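Local coordinates for protein 2,3-dihydroxy-2,3-dihydrophenylpropionate dehydrogenase (Pseudomonas sp. MC1, PDB 5XTF) that oxidises naphthalene cis-dihydrodiol to 1,2-dihydroxynaphthalene with NAD+ as hydride acceptor, as a tetrameric short-chain dehydrogenase/reductase of aromatic hydrocarbon breakdown, at residues Ala61-Glu66 with Leu71-Gly76; Ser161-Gly166 with Val266-Gly271. All coordinates share one frame; numbering follows the deposited sequence.

Contact 1 of 2, residues Ala61-Glu66 with Leu71-Gly76; sequences ALLCNE and LEIVVG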
loop_
_atom_site.group_PDB
_atom_site.type_symbol
_atom_site.label_atom_id
_atom_site.label_comp_id
_atom_site.label_asym_id
_atom_site.label_seq_id
_atom_site.Cartn_x
_atom_site.Cartn_y
_atom_site.Cartn_z
ATOM N N ALA B 61 -5.220 8.089 40.060
ATOM C CA ALA B 61 -5.212 7.250 41.253
ATOM C C ALA B 61 -4.945 5.798 40.891
ATOM O O ALA B 61 -4.269 5.075 41.638
ATOM C CB ALA B 61 -6.540 7.384 41.995
ATOM N N LEU B 62 -5.471 5.356 39.748
ATOM C CA LEU B 62 -5.152 4.024 39.257
ATOM C C LEU B 62 -3.644 3.844 39.102
ATOM O O LEU B 62 -3.091 2.809 39.499
ATOM C CB LEU B 62 -5.883 3.799 37.937
ATOM C CG LEU B 62 -6.022 2.422 37.289
ATOM C CD1 LEU B 62 -7.001 2.557 36.133
ATOM C CD2 LEU B 62 -4.692 1.873 36.777
ATOM N N LEU B 63 -2.956 4.846 38.543
ATOM C CA LEU B 63 -1.519 4.718 38.311
ATOM C C LEU B 63 -0.720 4.823 39.601
ATOM O O LEU B 63 0.350 4.208 39.708
ATOM C CB LEU B 63 -1.034 5.782 37.323
ATOM C CG LEU B 63 -1.427 5.600 35.856
ATOM C CD1 LEU B 63 -0.854 6.737 35.037
ATOM C CD2 LEU B 63 -0.913 4.252 35.333
ATOM N N CYS B 64 -1.211 5.609 40.578
ATOM C CA CYS B 64 -0.523 5.751 41.859
ATOM C C CYS B 64 -0.684 4.505 42.726
ATOM O O CYS B 64 0.286 4.037 43.331
ATOM C CB CYS B 64 -1.036 6.985 42.599
ATOM S SG CYS B 64 -0.552 8.529 41.794
ATOM N N ASN B 65 -1.897 3.953 42.795
ATOM C CA ASN B 65 -2.091 2.705 43.520
ATOM C C ASN B 65 -1.101 1.639 43.084
ATOM O O ASN B 65 -0.727 0.778 43.882
ATOM C CB ASN B 65 -3.507 2.172 43.311
ATOM C CG ASN B 65 -4.569 3.077 43.879
ATOM O OD1 ASN B 65 -4.281 4.059 44.562
ATOM N ND2 ASN B 65 -5.819 2.738 43.606
ATOM N N GLU B 66 -0.681 1.661 41.818
ATOM C CA GLU B 66 0.216 0.614 41.348
ATOM C C GLU B 66 1.675 1.021 41.471
ATOM O O GLU B 66 2.505 0.213 41.893
ATOM C CB GLU B 66 -0.113 0.234 39.893
ATOM C CG GLU B 66 0.751 -0.916 39.324
ATOM C CD GLU B 66 0.143 -1.608 38.072
ATOM O OE1 GLU B 66 -1.056 -1.410 37.746
ATOM O OE2 GLU B 66 0.881 -2.380 37.417
ATOM N N LEU B 71 6.281 7.282 38.895
ATOM C CA LEU B 71 5.924 7.923 37.638
ATOM C C LEU B 71 5.841 9.429 37.815
ATOM O O LEU B 71 5.699 9.951 38.923
ATOM C CB LEU B 71 4.585 7.414 37.101
ATOM C CG LEU B 71 4.422 5.903 37.019
ATOM C CD1 LEU B 71 3.062 5.564 36.470
ATOM C CD2 LEU B 71 5.525 5.273 36.184
ATOM N N GLU B 72 5.943 10.126 36.698
ATOM C CA GLU B 72 5.584 11.529 36.615
ATOM C C GLU B 72 4.271 11.570 35.857
ATOM O O GLU B 72 4.185 11.034 34.751
ATOM C CB GLU B 72 6.670 12.331 35.902
ATOM C CG GLU B 72 6.555 13.834 36.062
ATOM C CD GLU B 72 6.691 14.289 37.519
ATOM O OE1 GLU B 72 7.470 13.672 38.287
ATOM O OE2 GLU B 72 6.023 15.270 37.896
ATOM N N ILE B 73 3.245 12.159 36.456
ATOM C CA ILE B 73 1.890 12.099 35.920
ATOM C C ILE B 73 1.359 13.513 35.760
ATOM O O ILE B 73 1.495 14.343 36.661
ATOM C CB ILE B 73 0.960 11.258 36.816
ATOM C CG1 ILE B 73 1.513 9.838 36.970
ATOM C CG2 ILE B 73 -0.468 11.240 36.259
ATOM C CD1 ILE B 73 0.762 8.969 37.978
ATOM N N VAL B 74 0.786 13.790 34.598
ATOM C CA VAL B 74 0.067 15.026 34.327
ATOM C C VAL B 74 -1.363 14.637 33.981
ATOM O O VAL B 74 -1.578 13.720 33.177
ATOM C CB VAL B 74 0.707 15.823 33.174
ATOM C CG1 VAL B 74 -0.168 16.983 32.788
ATOM C CG2 VAL B 74 2.102 16.293 33.543
ATOM N N VAL B 75 -2.330 15.302 34.612
ATOM C CA VAL B 75 -3.749 15.102 34.337
ATOM C C VAL B 75 -4.223 16.252 33.463
ATOM O O VAL B 75 -4.030 17.421 33.828
ATOM C CB VAL B 75 -4.574 15.050 35.634
ATOM C CG1 VAL B 75 -6.054 14.989 35.291
ATOM C CG2 VAL B 75 -4.147 13.887 36.543
ATOM N N GLY B 76 -4.861 15.941 32.339
ATOM C CA GLY B 76 -5.389 16.987 31.489
ATOM C C GLY B 76 -5.700 16.486 30.090
ATOM O O GLY B 76 -5.685 15.289 29.816
#

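Contact 2 of 2, residues Ser161-Gly166 with Val266-Gly271; sequences SSHAVG and VISIDG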
loop_
_atom_site.group_PDB
_atom_site.type_symbol
_atom_site.label_atom_id
_atom_site.label_comp_id
_atom_site.label_asym_id
_atom_site.label_seq_id
_atom_site.Cartn_x
_atom_site.Cartn_y
_atom_site.Cartn_z
ATOM N N SER B 161 -7.852 0.631 11.193
ATOM C CA SER B 161 -8.571 1.580 10.357
ATOM C C SER B 161 -7.644 2.438 9.506
ATOM O O SER B 161 -8.125 3.128 8.598
ATOM C CB SER B 161 -9.446 2.480 11.230
ATOM O OG SER B 161 -10.557 1.769 11.766
ATOM N N SER B 162 -6.337 2.426 9.784
ATOM C CA SER B 162 -5.387 3.084 8.899
ATOM C C SER B 162 -5.202 2.340 7.577
ATOM O O SER B 162 -4.670 2.924 6.631
ATOM C CB SER B 162 -4.028 3.220 9.586
ATOM O OG SER B 162 -4.140 3.858 10.841
ATOM N N HIS B 163 -5.606 1.072 7.493
ATOM C CA HIS B 163 -5.348 0.235 6.321
ATOM C C HIS B 163 -6.614 -0.299 5.672
ATOM O O HIS B 163 -6.680 -0.372 4.444
ATOM C CB HIS B 163 -4.435 -0.956 6.704
ATOM C CG HIS B 163 -3.339 -0.590 7.655
ATOM N ND1 HIS B 163 -2.212 0.102 7.261
ATOM C CD2 HIS B 163 -3.218 -0.778 8.992
ATOM C CE1 HIS B 163 -1.435 0.306 8.313
ATOM N NE2 HIS B 163 -2.026 -0.212 9.374
ATOM N N ALA B 164 -7.624 -0.665 6.458
ATOM C CA ALA B 164 -8.830 -1.301 5.949
ATOM C C ALA B 164 -10.057 -0.572 6.483
ATOM O O ALA B 164 -9.964 0.268 7.384
ATOM C CB ALA B 164 -8.881 -2.790 6.334
ATOM N N VAL B 165 -11.221 -0.913 5.922
ATOM C CA VAL B 165 -12.493 -0.356 6.375
ATOM C C VAL B 165 -13.160 -1.361 7.301
ATOM O O VAL B 165 -12.647 -2.466 7.504
ATOM C CB VAL B 165 -13.412 -0.014 5.192
ATOM C CG1 VAL B 165 -12.676 0.862 4.191
ATOM C CG2 VAL B 165 -13.898 -1.283 4.535
ATOM N N GLY B 166 -14.304 -0.993 7.865
ATOM C CA GLY B 166 -15.035 -1.905 8.722
ATOM C C GLY B 166 -15.057 -1.511 10.187
ATOM O O GLY B 166 -16.085 -1.666 10.851
ATOM N N VAL B 266 5.400 0.901 10.054
ATOM C CA VAL B 266 4.130 0.717 10.742
ATOM C C VAL B 266 3.943 -0.782 10.978
ATOM O O VAL B 266 3.939 -1.567 10.024
ATOM C CB VAL B 266 2.965 1.306 9.934
ATOM C CG1 VAL B 266 1.622 0.877 10.513
ATOM C CG2 VAL B 266 3.069 2.814 9.922
ATOM N N ILE B 267 3.815 -1.181 12.240
ATOM C CA ILE B 267 3.671 -2.579 12.621
ATOM C C ILE B 267 2.198 -2.843 12.920
ATOM O O ILE B 267 1.664 -2.362 13.925
ATOM C CB ILE B 267 4.561 -2.923 13.828
ATOM C CG1 ILE B 267 6.039 -2.759 13.448
ATOM C CG2 ILE B 267 4.246 -4.322 14.356
ATOM C CD1 ILE B 267 7.008 -3.021 14.562
ATOM N N SER B 268 1.537 -3.605 12.051
ATOM C CA SER B 268 0.167 -4.046 12.301
ATOM C C SER B 268 0.140 -5.160 13.328
ATOM O O SER B 268 0.934 -6.103 13.266
ATOM C CB SER B 268 -0.493 -4.553 11.017
ATOM O OG SER B 268 -0.663 -3.489 10.112
ATOM N N ILE B 269 -0.805 -5.067 14.255
ATOM C CA ILE B 269 -1.027 -6.120 15.234
ATOM C C ILE B 269 -2.532 -6.196 15.461
ATOM O O ILE B 269 -3.087 -5.514 16.329
ATOM C CB ILE B 269 -0.216 -5.865 16.527
ATOM C CG1 ILE B 269 -0.532 -6.921 17.583
ATOM C CG2 ILE B 269 -0.425 -4.451 17.067
ATOM C CD1 ILE B 269 0.545 -7.072 18.642
ATOM N N ASP B 270 -3.210 -7.029 14.658
ATOM C CA ASP B 270 -4.657 -6.947 14.520
ATOM C C ASP B 270 -5.323 -8.305 14.343
ATOM O O ASP B 270 -6.484 -8.360 13.920
ATOM C CB ASP B 270 -5.009 -6.072 13.321
ATOM C CG ASP B 270 -4.349 -6.551 12.023
ATOM O OD1 ASP B 270 -3.715 -7.641 12.001
ATOM O OD2 ASP B 270 -4.479 -5.833 11.003
ATOM N N GLY B 271 -4.614 -9.399 14.614
ATOM C CA GLY B 271 -5.202 -10.710 14.457
ATOM C C GLY B 271 -5.580 -11.052 13.037
ATOM O O GLY B 271 -6.411 -11.939 12.827
#

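Contact 1 of 2, residues Ala61-Glu66 with Leu71-Gly76
Leu-63, on helix 57-67, and Ile-73, on strand 72-75, bury the most surface here, and Leu-71, just before the strand, comes third. The delta methyl of Ile-73 does most of the touching: Ile-73 CD1 lies 3.7 Å from Leu-63 CB and 4.0 Å from Leu-63 CD1, so it rests against the root and one branch of the leucine as the two side chains cross at a slant. Ile-73 gets there in an extended form, with CG1 opposite the carbonyl carbon (chi1 -58°) and CD1 continuing outward (chi2 173°), which carries the methyl well off the strand toward the helix. The same methyl meets the next residue of the helix at Cys-64 SG, 4.1 Å from Ile-73 CD1, and thus sits against two successive helix positions. Leu-71 brings one methyl up to the same leucine, Leu-71 CD1 being 4.2 Å from Leu-63 CB. Beyond the pair of segments, Leu-63 also leans on Leu-37 and Leu-71 on Lys-44, both of helix 34-46, and Leu-71 touches Val-50 of strand 49-54. Strand 72-75 is the outermost within the chain and shares backbone hydrogen bonds with strand 49-54, to which it runs parallel; helix 57-67 links the two as the crossover of a beta-alpha-beta unit of the Rossmann fold. The side chain of Leu-63 is about 6 Å from that of Gln-59, a residue of the NAD(+) site on the same helix. With only carbon and sulfur atoms touching, the attraction is that of dispersion and of the hydrophobic effect, and between these two segments no polar bond sets the direction in which helix and strand meet.

Contact 2 of 2, residues Ser161-Gly166 with Val266-Gly271
His-163 reaches across to Val-266 and Ser-268 of strand 266-269. Its loop leads from strand 153-157 into helix 170-190, which carries the NAD(+) residue Lys-176, whose side chain is about 8 Å from that of His-163. Its CB points toward the strand, and CG stands opposite the carbonyl carbon (chi1 -40°), with the ring turned so that Ser-162 CB sits 4.0 Å above the plane, over the centre of one face. Around the ring, CD2 approaches Ser-268 OG at 3.9 Å. CE1 lies 3.8 Å from Val-266 CG1, a methyl that meets the ring at its edge, near the plane. NE2, at the tip, is 4.0 Å from the same Val-266 CG1 and 3.6 Å from Ser-268 OG, too far for a hydrogen bond; its strongest polar partner is Ser-200 OG of strand 195-201, the neighbour of strand 266-269 in the sheet. The carbonyl of this histidine meets another chain: His-163 O is hydrogen-bonded to Lys-184 NZ of the third subunit. Van der Waals contact therefore joins the loop and the last strand of this chain's sheet directly, and the bond to Ser-200 fixes the imidazole at NE2 on the adjacent strand.

Overall arrangement
From the N terminus, the chain lays down strands 25-28 and 49-54 before helix 57-67 and strand 72-75 meet in contact 1, a local closure over only four intervening residues. Strands 100-103 and 153-157 follow, and contact 2 then opens in the loop after 153-157 and closes about a hundred residues later at strand 266-269, spanning helix 170-190, strand 195-201 and the unmodelled residues 206-233. The two are in series, neither nested nor crossing. Their centres lie 30 Å apart, on opposite sides of the chain's centre, and they involve the two strands outermost within this chain in its seven-stranded parallel sheet. No other subunit touches contact 1, whereas contact 2 meets three neighbouring subunits of the tetramer.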